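Local atomic coordinates of Box C/D snoRNA protein 1 (PDB entry 6THL), a protein that is required for the accumulation of box C/D snoRNAs, acting in their processing, their transport to the nucleolus and ribosome biogenesis. Residues 70-76 against 146-152; 26-32 against 43-47; 119-125 against 165-170; 48-52 against 86-91; 76-81 against 112-117. All blocks are in the same frame, centred on the assembly; numbering follows the deposited sequence.

Contact 1 (70-76 against 146-152); sequences KETDFLV and IHEKCIG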
# COMPACT_ATOMS: atom_id res chain seq x y z
N LYS B 70 12.29 -22.44 9.64
CA LYS B 70 12.16 -23.61 10.53
C LYS B 70 12.53 -23.25 11.96
O LYS B 70 13.58 -22.65 12.19
CB LYS B 70 13.01 -24.77 10.00
CG LYS B 70 12.84 -25.00 8.50
CD LYS B 70 12.99 -26.46 8.09
CE LYS B 70 14.37 -27.04 8.36
NZ LYS B 70 15.46 -26.43 7.56
N GLU B 71 11.66 -23.57 12.91
CA GLU B 71 11.89 -23.18 14.30
C GLU B 71 13.25 -23.64 14.77
O GLU B 71 13.92 -22.96 15.56
CB GLU B 71 10.83 -23.73 15.25
CG GLU B 71 10.75 -25.24 15.40
CD GLU B 71 9.59 -25.65 16.31
OE1 GLU B 71 9.29 -24.90 17.27
OE2 GLU B 71 8.96 -26.70 16.07
N THR B 72 13.66 -24.80 14.28
CA THR B 72 14.98 -25.35 14.55
C THR B 72 15.88 -24.90 13.40
O THR B 72 16.07 -25.63 12.42
CB THR B 72 14.91 -26.89 14.61
OG1 THR B 72 14.49 -27.38 13.33
CG2 THR B 72 13.90 -27.37 15.67
N ASP B 73 16.37 -23.67 13.51
CA ASP B 73 17.34 -23.11 12.58
C ASP B 73 18.01 -21.97 13.30
O ASP B 73 17.32 -21.19 13.97
CB ASP B 73 16.68 -22.46 11.36
CG ASP B 73 16.55 -23.37 10.17
OD1 ASP B 73 16.97 -24.54 10.20
OD2 ASP B 73 15.98 -22.89 9.17
N PHE B 74 19.31 -21.82 13.13
CA PHE B 74 19.94 -20.60 13.62
C PHE B 74 19.26 -19.45 12.84
O PHE B 74 18.70 -19.69 11.77
CB PHE B 74 21.45 -20.61 13.38
CG PHE B 74 22.18 -21.71 14.10
CD1 PHE B 74 21.97 -21.94 15.47
CD2 PHE B 74 23.13 -22.50 13.41
CE1 PHE B 74 22.67 -22.94 16.12
CE2 PHE B 74 23.83 -23.50 14.06
CZ PHE B 74 23.60 -23.72 15.42
N LEU B 75 19.31 -18.22 13.37
CA LEU B 75 18.64 -17.07 12.72
C LEU B 75 19.17 -16.69 11.32
O LEU B 75 18.39 -16.42 10.40
CB LEU B 75 18.72 -15.84 13.62
CG LEU B 75 17.94 -14.63 13.10
CD1 LEU B 75 16.43 -14.88 13.11
CD2 LEU B 75 18.29 -13.37 13.90
N VAL B 76 20.48 -16.64 11.14
CA VAL B 76 21.03 -16.41 9.81
C VAL B 76 20.59 -17.49 8.80
O VAL B 76 20.45 -17.19 7.62
CB VAL B 76 22.58 -16.33 9.82
CG1 VAL B 76 23.03 -15.04 10.51
CG2 VAL B 76 23.22 -17.56 10.48
N ILE B 146 22.41 -14.31 18.35
CA ILE B 146 21.86 -15.09 17.27
C ILE B 146 22.64 -16.38 17.05
O ILE B 146 22.07 -17.38 16.63
CB ILE B 146 21.79 -14.27 15.97
CG1 ILE B 146 23.16 -14.22 15.26
CG2 ILE B 146 21.26 -12.87 16.28
CD1 ILE B 146 23.20 -13.26 14.09
N HIS B 147 23.93 -16.34 17.39
CA HIS B 147 24.85 -17.44 17.09
C HIS B 147 24.92 -18.48 18.19
O HIS B 147 25.62 -19.47 18.07
CB HIS B 147 26.24 -16.86 16.82
CG HIS B 147 26.25 -15.88 15.69
ND1 HIS B 147 25.82 -16.21 14.42
CD2 HIS B 147 26.59 -14.57 15.65
CE1 HIS B 147 25.92 -15.15 13.64
NE2 HIS B 147 26.38 -14.14 14.36
N GLU B 148 24.16 -18.27 19.25
CA GLU B 148 24.28 -19.09 20.41
C GLU B 148 22.96 -19.79 20.68
O GLU B 148 22.77 -20.29 21.77
CB GLU B 148 24.69 -18.21 21.59
CG GLU B 148 25.56 -17.00 21.16
CD GLU B 148 26.61 -16.52 22.18
OE1 GLU B 148 26.91 -17.25 23.14
OE2 GLU B 148 27.17 -15.41 21.98
N LYS B 149 22.07 -19.84 19.69
CA LYS B 149 20.68 -20.36 19.85
C LYS B 149 19.87 -20.42 18.54
O LYS B 149 20.07 -19.61 17.62
CB LYS B 149 19.88 -19.50 20.85
CG LYS B 149 19.69 -20.09 22.24
CD LYS B 149 19.04 -19.04 23.14
CE LYS B 149 19.40 -19.16 24.61
NZ LYS B 149 18.25 -19.74 25.36
N CYS B 150 18.94 -21.36 18.48
CA CYS B 150 18.00 -21.45 17.37
C CYS B 150 16.82 -20.49 17.64
O CYS B 150 16.55 -20.10 18.79
CB CYS B 150 17.53 -22.90 17.16
SG CYS B 150 16.52 -23.58 18.51
N ILE B 151 16.12 -20.10 16.56
CA ILE B 151 14.99 -19.14 16.63
C ILE B 151 14.00 -19.53 17.72
O ILE B 151 13.52 -18.66 18.46
CB ILE B 151 14.19 -19.11 15.30
CG1 ILE B 151 15.02 -18.46 14.20
CG2 ILE B 151 12.89 -18.34 15.45
CD1 ILE B 151 14.55 -18.84 12.82
N GLY B 152 13.69 -20.83 17.77
CA GLY B 152 12.75 -21.39 18.72
C GLY B 152 13.18 -21.13 20.15
O GLY B 152 12.34 -20.90 21.03
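Two backbone hydrogen bonds tie the loop after strand 62-70 of the BCD1 domain to the start of helix 151-155: I151 N donates to D73 O (3.1 Å) and G152 N to E71 O (3.1 Å). The motif is a helix N terminus whose first amides are taken up by carbonyls from a distant loop, with C150 in the N-cap position and its side chain capping an amide further along. C150 CA adds a CA-H...O contact to D73 O at 3.5 Å. The carboxylate of E71 turns to R13, in a salt bridge, and to the backbone N of F41. K70 NZ and D73 OD1 form a salt bridge within segment 70-76 at 3.6 Å. Next to these bonds, L75 points toward the other segment and packs between I146 and I151, its CD1 4.0 Å from I151 CG1 and its CD2 3.8 Å from I146 CG2. At the exposed side the edge of the F74 ring meets the backbone, CD1 standing 3.7 Å from K149 O.

Contact 2 (26-32 against 43-47); sequences RSSQNRS and WSVEW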
# COMPACT_ATOMS: atom_id res chain seq x y z
N ARG B 26 -1.15 -6.92 8.96
CA ARG B 26 -0.16 -7.80 9.58
C ARG B 26 -0.74 -9.18 9.73
O ARG B 26 -0.05 -10.19 9.52
CB ARG B 26 0.32 -7.30 10.95
CG ARG B 26 1.37 -8.20 11.60
CD ARG B 26 2.23 -7.53 12.68
NE ARG B 26 3.34 -8.41 13.04
CZ ARG B 26 4.61 -8.28 12.65
NH1 ARG B 26 5.00 -7.22 11.98
NH2 ARG B 26 5.51 -9.21 13.02
N SER B 27 -2.02 -9.24 10.07
CA SER B 27 -2.65 -10.52 10.27
C SER B 27 -2.56 -11.31 8.98
O SER B 27 -2.25 -12.48 8.98
CB SER B 27 -4.10 -10.33 10.72
OG SER B 27 -4.77 -11.55 10.70
N SER B 28 -2.74 -10.64 7.87
CA SER B 28 -2.64 -11.32 6.60
C SER B 28 -1.20 -11.45 6.20
O SER B 28 -0.94 -12.10 5.20
CB SER B 28 -3.42 -10.60 5.49
OG SER B 28 -4.82 -10.53 5.79
N GLN B 29 -0.25 -10.86 6.91
CA GLN B 29 1.15 -11.17 6.54
C GLN B 29 1.82 -12.18 7.44
O GLN B 29 3.00 -12.45 7.26
CB GLN B 29 2.04 -9.93 6.27
CG GLN B 29 1.67 -8.69 7.05
CD GLN B 29 2.59 -7.50 6.86
OE1 GLN B 29 2.20 -6.40 7.14
NE2 GLN B 29 3.81 -7.73 6.40
N ASN B 30 1.05 -12.79 8.35
CA ASN B 30 1.50 -13.93 9.16
C ASN B 30 1.22 -15.28 8.48
O ASN B 30 0.07 -15.61 8.22
CB ASN B 30 0.82 -13.90 10.55
CG ASN B 30 1.55 -14.76 11.59
OD1 ASN B 30 2.45 -15.54 11.30
ND2 ASN B 30 1.15 -14.59 12.81
N ARG B 31 2.26 -16.06 8.21
CA ARG B 31 2.08 -17.45 7.74
C ARG B 31 2.68 -18.50 8.71
O ARG B 31 2.72 -19.70 8.40
CB ARG B 31 2.61 -17.62 6.29
CG ARG B 31 1.79 -16.88 5.23
CD ARG B 31 2.10 -17.28 3.77
NE ARG B 31 1.76 -16.18 2.84
CZ ARG B 31 2.11 -16.10 1.55
NH1 ARG B 31 2.80 -17.07 0.94
NH2 ARG B 31 1.78 -15.03 0.85
N SER B 32 3.11 -18.04 9.88
CA SER B 32 3.58 -18.93 10.96
C SER B 32 2.56 -20.02 11.31
O SER B 32 1.41 -19.73 11.65
CB SER B 32 3.88 -18.12 12.22
OG SER B 32 4.68 -16.99 11.90
N TRP B 43 7.93 -20.24 10.89
CA TRP B 43 7.86 -18.93 11.42
C TRP B 43 8.05 -17.90 10.31
O TRP B 43 9.08 -17.90 9.61
CB TRP B 43 8.97 -18.78 12.47
CG TRP B 43 8.62 -19.29 13.80
CD1 TRP B 43 9.15 -20.38 14.44
CD2 TRP B 43 7.65 -18.74 14.69
NE1 TRP B 43 8.56 -20.54 15.67
CE2 TRP B 43 7.64 -19.55 15.85
CE3 TRP B 43 6.78 -17.65 14.61
CZ2 TRP B 43 6.81 -19.29 16.93
CZ3 TRP B 43 5.93 -17.40 15.68
CH2 TRP B 43 5.96 -18.21 16.83
N SER B 44 7.06 -17.05 10.13
CA SER B 44 7.28 -15.86 9.36
C SER B 44 8.07 -14.92 10.30
O SER B 44 7.73 -14.77 11.48
CB SER B 44 5.92 -15.29 8.93
OG SER B 44 4.99 -16.35 8.72
N VAL B 45 9.15 -14.32 9.81
CA VAL B 45 9.72 -13.22 10.55
C VAL B 45 9.69 -11.96 9.67
O VAL B 45 9.75 -12.04 8.44
CB VAL B 45 11.15 -13.52 11.11
CG1 VAL B 45 11.23 -14.89 11.76
CG2 VAL B 45 12.22 -13.38 10.05
N GLU B 46 9.58 -10.79 10.31
CA GLU B 46 9.72 -9.51 9.61
C GLU B 46 11.16 -8.93 9.74
O GLU B 46 11.58 -8.45 10.79
CB GLU B 46 8.68 -8.51 10.12
CG GLU B 46 8.84 -7.15 9.48
CD GLU B 46 7.92 -6.12 10.05
OE1 GLU B 46 7.77 -5.09 9.37
OE2 GLU B 46 7.36 -6.33 11.16
N TRP B 47 11.90 -9.00 8.65
CA TRP B 47 13.25 -8.47 8.65
C TRP B 47 13.15 -6.98 8.42
O TRP B 47 12.45 -6.54 7.53
CB TRP B 47 14.09 -9.12 7.54
CG TRP B 47 14.33 -10.54 7.78
CD1 TRP B 47 13.67 -11.59 7.23
CD2 TRP B 47 15.30 -11.10 8.67
NE1 TRP B 47 14.18 -12.77 7.72
CE2 TRP B 47 15.18 -12.49 8.61
CE3 TRP B 47 16.27 -10.54 9.51
CZ2 TRP B 47 15.98 -13.33 9.34
CZ3 TRP B 47 17.07 -11.39 10.26
CH2 TRP B 47 16.92 -12.77 10.17
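W43, in strand 40-49, directs its CA-to-CB bond away from 26-32, yet the indole still reaches S32: CE3 lies 3.5 Å from S32 OG. The next residue carries most of the polar exchange. S44 N donates to S32 OG (3.0 Å), while S44 OG accepts from R31 N (2.8 Å), so backbone and side chain of one serine both hold the coil that follows helix 25-29. The coil contains an Asx turn: N30 OD1 accepts from S32 N at 2.9 Å and also from S32 OG at 2.7 Å. V45 directs its CA-to-CB bond away and packs on I69 of strand 62-70. E46 returns to the helix side and forms a salt bridge, its OE2 2.7 Å from R26 NH1, with an extended arginine spanning the gap; the same OE2 also accepts from T165 on the adjacent strand. R26 and R31 further make salt bridges to acidic side chains of the Rtt106p chain, so the helix stands between the sheet and the partner. The arrangement is a short helix and its Asx-turn exit, bound to one face of a β-strand by serine hydrogen bonds and a salt bridge, at the Rtt106-binding surface of the BCD1 domain.

Contact 3 (119-125 against 165-170); sequences SGLKFYT and TIFVAM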
# COMPACT_ATOMS: atom_id res chain seq x y z
N SER B 119 30.41 -10.92 10.80
CA SER B 119 29.83 -9.78 10.13
C SER B 119 29.75 -8.52 10.97
O SER B 119 29.88 -7.42 10.45
CB SER B 119 28.43 -10.17 9.69
OG SER B 119 27.57 -9.06 9.65
N GLY B 120 29.48 -8.68 12.26
CA GLY B 120 29.36 -7.51 13.15
C GLY B 120 27.98 -6.86 13.20
O GLY B 120 27.77 -5.84 13.88
N LEU B 121 27.04 -7.45 12.47
CA LEU B 121 25.70 -6.99 12.51
C LEU B 121 25.12 -7.45 13.82
O LEU B 121 25.23 -8.62 14.16
CB LEU B 121 24.93 -7.56 11.34
CG LEU B 121 25.30 -6.91 10.03
CD1 LEU B 121 24.67 -7.72 8.91
CD2 LEU B 121 24.84 -5.46 9.95
N LYS B 122 24.52 -6.53 14.56
CA LYS B 122 23.76 -6.91 15.71
C LYS B 122 22.28 -7.12 15.29
O LYS B 122 21.80 -6.57 14.28
CB LYS B 122 23.89 -5.86 16.80
CG LYS B 122 25.32 -5.61 17.30
CD LYS B 122 25.40 -4.29 18.07
CE LYS B 122 26.77 -3.61 18.02
NZ LYS B 122 27.75 -4.24 18.94
N PHE B 123 21.57 -7.94 16.06
CA PHE B 123 20.21 -8.31 15.74
C PHE B 123 19.39 -8.04 16.96
O PHE B 123 19.67 -8.55 18.04
CB PHE B 123 20.13 -9.77 15.33
CG PHE B 123 20.74 -10.02 13.99
CD1 PHE B 123 19.95 -10.22 12.88
CD2 PHE B 123 22.11 -9.97 13.82
CE1 PHE B 123 20.50 -10.42 11.63
CE2 PHE B 123 22.67 -10.16 12.57
CZ PHE B 123 21.86 -10.38 11.48
N TYR B 124 18.36 -7.23 16.77
CA TYR B 124 17.51 -6.83 17.84
C TYR B 124 16.09 -7.27 17.48
O TYR B 124 15.65 -6.98 16.40
CB TYR B 124 17.57 -5.32 17.92
CG TYR B 124 18.96 -4.72 18.06
CD1 TYR B 124 19.44 -4.30 19.31
CD2 TYR B 124 19.78 -4.53 16.96
CE1 TYR B 124 20.70 -3.74 19.45
CE2 TYR B 124 21.05 -3.96 17.10
CZ TYR B 124 21.50 -3.57 18.35
OH TYR B 124 22.75 -3.02 18.51
N THR B 125 15.39 -7.98 18.36
CA THR B 125 13.93 -8.11 18.27
C THR B 125 13.39 -7.10 19.28
O THR B 125 14.16 -6.41 19.96
CB THR B 125 13.42 -9.55 18.58
OG1 THR B 125 12.08 -9.72 18.10
CG2 THR B 125 13.44 -9.86 20.06
N THR B 165 9.53 -9.56 14.75
CA THR B 165 10.12 -8.56 13.89
C THR B 165 11.60 -8.51 14.33
O THR B 165 11.89 -8.69 15.52
CB THR B 165 9.39 -7.22 14.11
OG1 THR B 165 7.98 -7.39 13.88
CG2 THR B 165 9.95 -6.14 13.22
N ILE B 166 12.53 -8.31 13.40
CA ILE B 166 13.94 -8.46 13.71
C ILE B 166 14.76 -7.43 12.99
O ILE B 166 14.92 -7.50 11.77
CB ILE B 166 14.53 -9.83 13.29
CG1 ILE B 166 13.70 -11.02 13.80
CG2 ILE B 166 15.97 -9.95 13.79
CD1 ILE B 166 13.78 -11.26 15.29
N PHE B 167 15.31 -6.50 13.78
CA PHE B 167 16.06 -5.35 13.30
C PHE B 167 17.51 -5.73 13.15
O PHE B 167 18.04 -6.52 13.96
CB PHE B 167 16.00 -4.18 14.30
CG PHE B 167 14.65 -3.56 14.45
CD1 PHE B 167 13.74 -4.08 15.37
CD2 PHE B 167 14.30 -2.43 13.72
CE1 PHE B 167 12.50 -3.51 15.53
CE2 PHE B 167 13.04 -1.88 13.88
CZ PHE B 167 12.13 -2.43 14.79
N VAL B 168 18.14 -5.12 12.14
CA VAL B 168 19.50 -5.41 11.74
C VAL B 168 20.18 -4.05 11.53
O VAL B 168 19.63 -3.16 10.89
CB VAL B 168 19.52 -6.27 10.44
CG1 VAL B 168 20.93 -6.67 10.06
CG2 VAL B 168 18.75 -7.56 10.64
N ALA B 169 21.36 -3.87 12.10
CA ALA B 169 22.10 -2.63 11.93
C ALA B 169 23.53 -2.81 12.42
O ALA B 169 23.81 -3.66 13.29
CB ALA B 169 21.42 -1.52 12.70
N MET B 170 24.45 -2.02 11.86
CA MET B 170 25.85 -2.08 12.32
C MET B 170 25.99 -1.48 13.72
O MET B 170 26.67 -2.06 14.58
CB MET B 170 26.84 -1.42 11.33
CG MET B 170 27.55 -2.40 10.37
SD MET B 170 28.07 -3.99 11.09
CE MET B 170 29.57 -3.53 11.95
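S119 OG accepts from L121 N at 3.3 Å in an ST turn. G120 has a positive phi that calls for glycine, and its O lies 3.4 Å from M170 SD. L121 folds over the end of the other strand, with CD2 3.7 Å from M170 SD and CD1 4.1 Å from V168 CG1. K122 and A169 are an antiparallel hydrogen-bonded pair, K122 N to A169 O at 3.2 Å with a weak return bond. F123 faces V168 in a non-hydrogen-bonded pair, its CE1 3.5 Å from V168 CG2. Y124 and F167 make the shorter bonds, Y124 N to F167 O at 2.9 Å and F167 N to Y124 O at 2.7 Å. At T125 the side chain joins in, OG1 donating to T165 O at 2.8 Å. F123, T125, I166 and V168 share one face of the mixed sheet; K122, Y124, F167 and A169 share the other. Strand 165-169 is flanked by 122-126 and, in parallel, by 40-49, while 140-143 lies on the far edge of 122-126.

Contact 4 (48-52 against 86-91); sequences ILCPM and KCCEFY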
# COMPACT_ATOMS: atom_id res chain seq x y z
N ILE B 48 13.82 -6.21 9.26
CA ILE B 48 13.98 -4.78 9.02
C ILE B 48 15.47 -4.46 9.07
O ILE B 48 16.09 -4.54 10.13
CB ILE B 48 13.24 -3.95 10.08
CG1 ILE B 48 11.73 -4.11 9.94
CG2 ILE B 48 13.62 -2.49 9.95
CD1 ILE B 48 10.95 -3.72 11.16
N LEU B 49 16.02 -4.11 7.91
CA LEU B 49 17.43 -3.79 7.76
C LEU B 49 17.62 -2.30 7.90
O LEU B 49 17.00 -1.53 7.16
CB LEU B 49 17.91 -4.22 6.36
CG LEU B 49 17.66 -5.70 6.04
CD1 LEU B 49 18.47 -6.09 4.82
CD2 LEU B 49 18.00 -6.64 7.18
N CYS B 50 18.45 -1.91 8.86
CA CYS B 50 18.81 -0.50 9.06
C CYS B 50 20.21 -0.25 8.50
O CYS B 50 21.22 -0.77 9.01
CB CYS B 50 18.75 -0.11 10.53
SG CYS B 50 17.40 -0.86 11.46
N PRO B 51 20.27 0.55 7.44
CA PRO B 51 21.51 0.84 6.81
C PRO B 51 22.19 1.94 7.60
O PRO B 51 21.62 2.46 8.56
CB PRO B 51 21.08 1.39 5.46
CG PRO B 51 19.87 2.19 5.78
CD PRO B 51 19.18 1.36 6.84
N MET B 52 23.38 2.31 7.11
CA MET B 52 24.27 3.24 7.77
C MET B 52 24.01 4.67 7.31
O MET B 52 24.35 5.08 6.19
CB MET B 52 25.70 2.78 7.52
CG MET B 52 25.90 1.36 8.03
SD MET B 52 27.59 0.76 8.16
CE MET B 52 28.12 0.90 6.45
N LYS B 86 20.67 -7.77 0.09
CA LYS B 86 20.41 -6.41 0.54
C LYS B 86 21.35 -6.00 1.71
O LYS B 86 21.87 -4.88 1.73
CB LYS B 86 18.91 -6.24 0.85
CG LYS B 86 18.44 -4.81 0.83
CD LYS B 86 18.25 -4.30 -0.59
CE LYS B 86 18.44 -2.80 -0.62
NZ LYS B 86 17.50 -2.17 -1.57
N CYS B 87 21.60 -6.91 2.66
CA CYS B 87 22.65 -6.70 3.67
C CYS B 87 24.00 -6.52 2.95
O CYS B 87 24.73 -5.55 3.19
CB CYS B 87 22.73 -7.89 4.67
SG CYS B 87 21.33 -8.24 5.82
N CYS B 88 24.31 -7.41 2.01
CA CYS B 88 25.55 -7.31 1.19
C CYS B 88 25.72 -5.94 0.44
O CYS B 88 26.83 -5.59 0.05
CB CYS B 88 25.71 -8.55 0.27
SG CYS B 88 26.42 -8.29 -1.40
N GLU B 89 24.66 -5.14 0.29
CA GLU B 89 24.78 -3.81 -0.33
C GLU B 89 24.79 -2.66 0.68
O GLU B 89 25.40 -1.62 0.43
CB GLU B 89 23.71 -3.57 -1.42
CG GLU B 89 22.38 -4.32 -1.26
CD GLU B 89 21.43 -4.20 -2.44
OE1 GLU B 89 20.84 -3.12 -2.62
OE2 GLU B 89 21.26 -5.21 -3.15
N PHE B 90 24.08 -2.84 1.80
CA PHE B 90 24.10 -1.88 2.92
C PHE B 90 25.45 -1.89 3.65
O PHE B 90 25.73 -0.94 4.38
CB PHE B 90 23.00 -2.19 3.97
CG PHE B 90 21.60 -1.70 3.64
CD1 PHE B 90 21.33 -0.83 2.57
CD2 PHE B 90 20.52 -2.09 4.45
CE1 PHE B 90 20.03 -0.39 2.31
CE2 PHE B 90 19.23 -1.65 4.20
CZ PHE B 90 18.99 -0.81 3.13
N TYR B 91 26.25 -2.96 3.48
CA TYR B 91 27.50 -3.19 4.25
C TYR B 91 28.69 -3.63 3.32
O TYR B 91 29.24 -2.78 2.62
CB TYR B 91 27.18 -4.16 5.41
CG TYR B 91 25.83 -3.89 6.07
CD1 TYR B 91 25.54 -2.64 6.65
CD2 TYR B 91 24.82 -4.86 6.11
CE1 TYR B 91 24.30 -2.36 7.24
CE2 TYR B 91 23.56 -4.59 6.70
CZ TYR B 91 23.31 -3.33 7.27
OH TYR B 91 22.09 -3.03 7.85
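L49, F90 and Y91 account for most of this interface. L49, on the last part of strand 40-49, points at the helix and sets its CD1 3.7 Å from C87 SG and 4.0 Å from K86 CB, while its CB touches the edge of the F90 ring at CE2 (3.6 Å). F90, the last residue of helix 81-90, also has P51 over one face: P51 CB sits 3.4 Å from the ring centroid and only 5° off the ring normal, a well-centred CH-pi contact. Y91, the first residue to leave helical geometry, supplies the polar link. Its OH donates to C50 O at 2.7 Å, joining the end of the helix to the backbone after L49, and M52 CG packs at 4.1 Å from the edge of the ring at CE1. M52 CE also reaches F90 O, 3.7 Å away. Around this, L49 leans on V168 of strand 165-169 and F90 on F62 of strand 62-70, while L121 lies against Y91. The arrangement is a helix C terminus docked on a sheet of the BCD1 domain through aromatic side chains, combining CH-pi packing with a tyrosine-to-carbonyl hydrogen bond.

Contact 5 (76-81 against 112-117); sequences VQGMGK and RTQILQ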
# COMPACT_ATOMS: atom_id res chain seq x y z
N VAL B 76 20.48 -16.64 11.14
CA VAL B 76 21.03 -16.41 9.81
C VAL B 76 20.59 -17.49 8.80
O VAL B 76 20.45 -17.19 7.62
CB VAL B 76 22.58 -16.33 9.82
CG1 VAL B 76 23.03 -15.04 10.51
CG2 VAL B 76 23.22 -17.56 10.48
N GLN B 77 20.41 -18.73 9.26
CA GLN B 77 20.05 -19.86 8.37
C GLN B 77 18.72 -19.63 7.63
O GLN B 77 18.53 -20.14 6.53
CB GLN B 77 19.95 -21.19 9.14
CG GLN B 77 21.27 -21.83 9.55
CD GLN B 77 21.08 -23.19 10.23
OE1 GLN B 77 19.97 -23.72 10.31
NE2 GLN B 77 22.17 -23.76 10.73
N GLY B 78 17.81 -18.89 8.27
CA GLY B 78 16.47 -18.65 7.73
C GLY B 78 16.26 -17.21 7.31
O GLY B 78 15.19 -16.65 7.52
N MET B 79 17.28 -16.60 6.72
CA MET B 79 17.18 -15.24 6.23
C MET B 79 16.50 -15.36 4.87
O MET B 79 15.29 -15.59 4.81
CB MET B 79 18.56 -14.58 6.19
CG MET B 79 18.57 -13.15 5.63
SD MET B 79 19.97 -12.11 6.15
CE MET B 79 19.88 -12.23 7.95
N GLY B 80 17.26 -15.27 3.79
CA GLY B 80 16.68 -15.34 2.47
C GLY B 80 17.64 -14.62 1.57
O GLY B 80 18.21 -13.61 1.98
N LYS B 81 17.83 -15.15 0.37
CA LYS B 81 18.67 -14.51 -0.63
C LYS B 81 18.48 -13.00 -0.63
O LYS B 81 19.31 -12.28 -0.09
CB LYS B 81 18.41 -15.07 -2.03
CG LYS B 81 19.29 -16.26 -2.38
CD LYS B 81 18.98 -16.81 -3.77
CE LYS B 81 19.95 -17.94 -4.14
NZ LYS B 81 19.51 -18.80 -5.28
N ARG B 112 26.48 -17.82 2.52
CA ARG B 112 25.67 -16.68 3.00
C ARG B 112 25.56 -16.73 4.50
O ARG B 112 25.84 -15.75 5.20
CB ARG B 112 24.25 -16.73 2.44
CG ARG B 112 24.03 -16.02 1.11
CD ARG B 112 22.55 -15.73 0.92
NE ARG B 112 21.71 -16.81 1.46
CZ ARG B 112 21.25 -17.84 0.75
NH1 ARG B 112 21.54 -17.97 -0.55
NH2 ARG B 112 20.51 -18.75 1.37
N THR B 113 25.13 -17.90 4.98
CA THR B 113 25.05 -18.20 6.40
C THR B 113 26.39 -17.89 7.06
O THR B 113 26.43 -17.26 8.11
CB THR B 113 24.63 -19.67 6.60
OG1 THR B 113 23.36 -19.86 5.97
CG2 THR B 113 24.51 -20.03 8.07
N GLN B 114 27.48 -18.28 6.39
CA GLN B 114 28.85 -18.17 6.92
C GLN B 114 29.39 -16.73 6.92
O GLN B 114 30.18 -16.36 7.79
CB GLN B 114 29.76 -19.08 6.07
CG GLN B 114 30.96 -19.73 6.75
CD GLN B 114 31.83 -20.45 5.72
OE1 GLN B 114 31.84 -21.69 5.63
NE2 GLN B 114 32.53 -19.66 4.90
N ILE B 115 28.98 -15.93 5.94
CA ILE B 115 29.46 -14.54 5.83
C ILE B 115 28.77 -13.58 6.80
O ILE B 115 29.36 -12.57 7.19
CB ILE B 115 29.32 -13.97 4.40
CG1 ILE B 115 30.07 -14.85 3.38
CG2 ILE B 115 29.83 -12.52 4.34
CD1 ILE B 115 29.61 -14.69 1.95
N LEU B 116 27.53 -13.88 7.18
CA LEU B 116 26.81 -13.07 8.17
C LEU B 116 27.32 -13.32 9.59
O LEU B 116 27.18 -12.47 10.46
CB LEU B 116 25.29 -13.30 8.13
CG LEU B 116 24.56 -13.15 6.78
CD1 LEU B 116 23.08 -13.43 6.98
CD2 LEU B 116 24.76 -11.81 6.11
N GLN B 117 27.92 -14.49 9.83
CA GLN B 117 28.43 -14.81 11.17
C GLN B 117 29.69 -14.03 11.57
O GLN B 117 29.94 -13.84 12.76
CB GLN B 117 28.72 -16.29 11.28
CG GLN B 117 27.48 -17.14 11.30
CD GLN B 117 27.80 -18.62 11.33
OE1 GLN B 117 27.15 -19.42 10.66
NE2 GLN B 117 28.82 -18.98 12.11
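V76 overlaps the side of helix 109-117, its CG1 3.7 Å from L116 CB and its CG2 3.7 Å from T113 CG2, so that the valine sits between two residues one helical turn apart. No hydrogen bond joins the two segments, which meet by van der Waals packing. M79 packs on the same leucine, SD 3.5 Å from L116 CD1, and the aliphatic part of Q77 touches T113, CG to CG2 at 4.0 Å. At the other end R112 lays a face of its guanidinium over K81 CA, and NH1 comes within 3.4 Å of K81 CG. G80, at the N-cap of helix 81-90, has backbone angles that call for glycine. T113 OG1 is bonded to K109 O within its own helix. Helix 109-117 rests on both the loop 76-80 and helix 81-90, where F84 touches R112 and L116; M79 also meets C87 of that helix, and V76 reaches I146 in the loop before helix 151-155.

From the N terminus, contact 2 closes the first and shortest loop, joining helix 25-29 and its exit to strand 40-49. The same strand runs on into contact 4, which closes at the C-terminal end of helix 81-90. Contact 1 opens after strand 62-70, within that loop, and ends downstream at helix 151-155, so contacts 1 and 4 cross. Contact 5 shares V76 with contact 1, lies wholly within its span and crosses contact 4. Contact 3 opens later, crosses contact 1 and pairs 122-126 with 165-169, which also bonds 40-49 at E46 (contact 2) and at I48 and C50 (contact 4). W47, L75, M79 and F123 join contacts 1, 2, 3 and 5 in one apolar core.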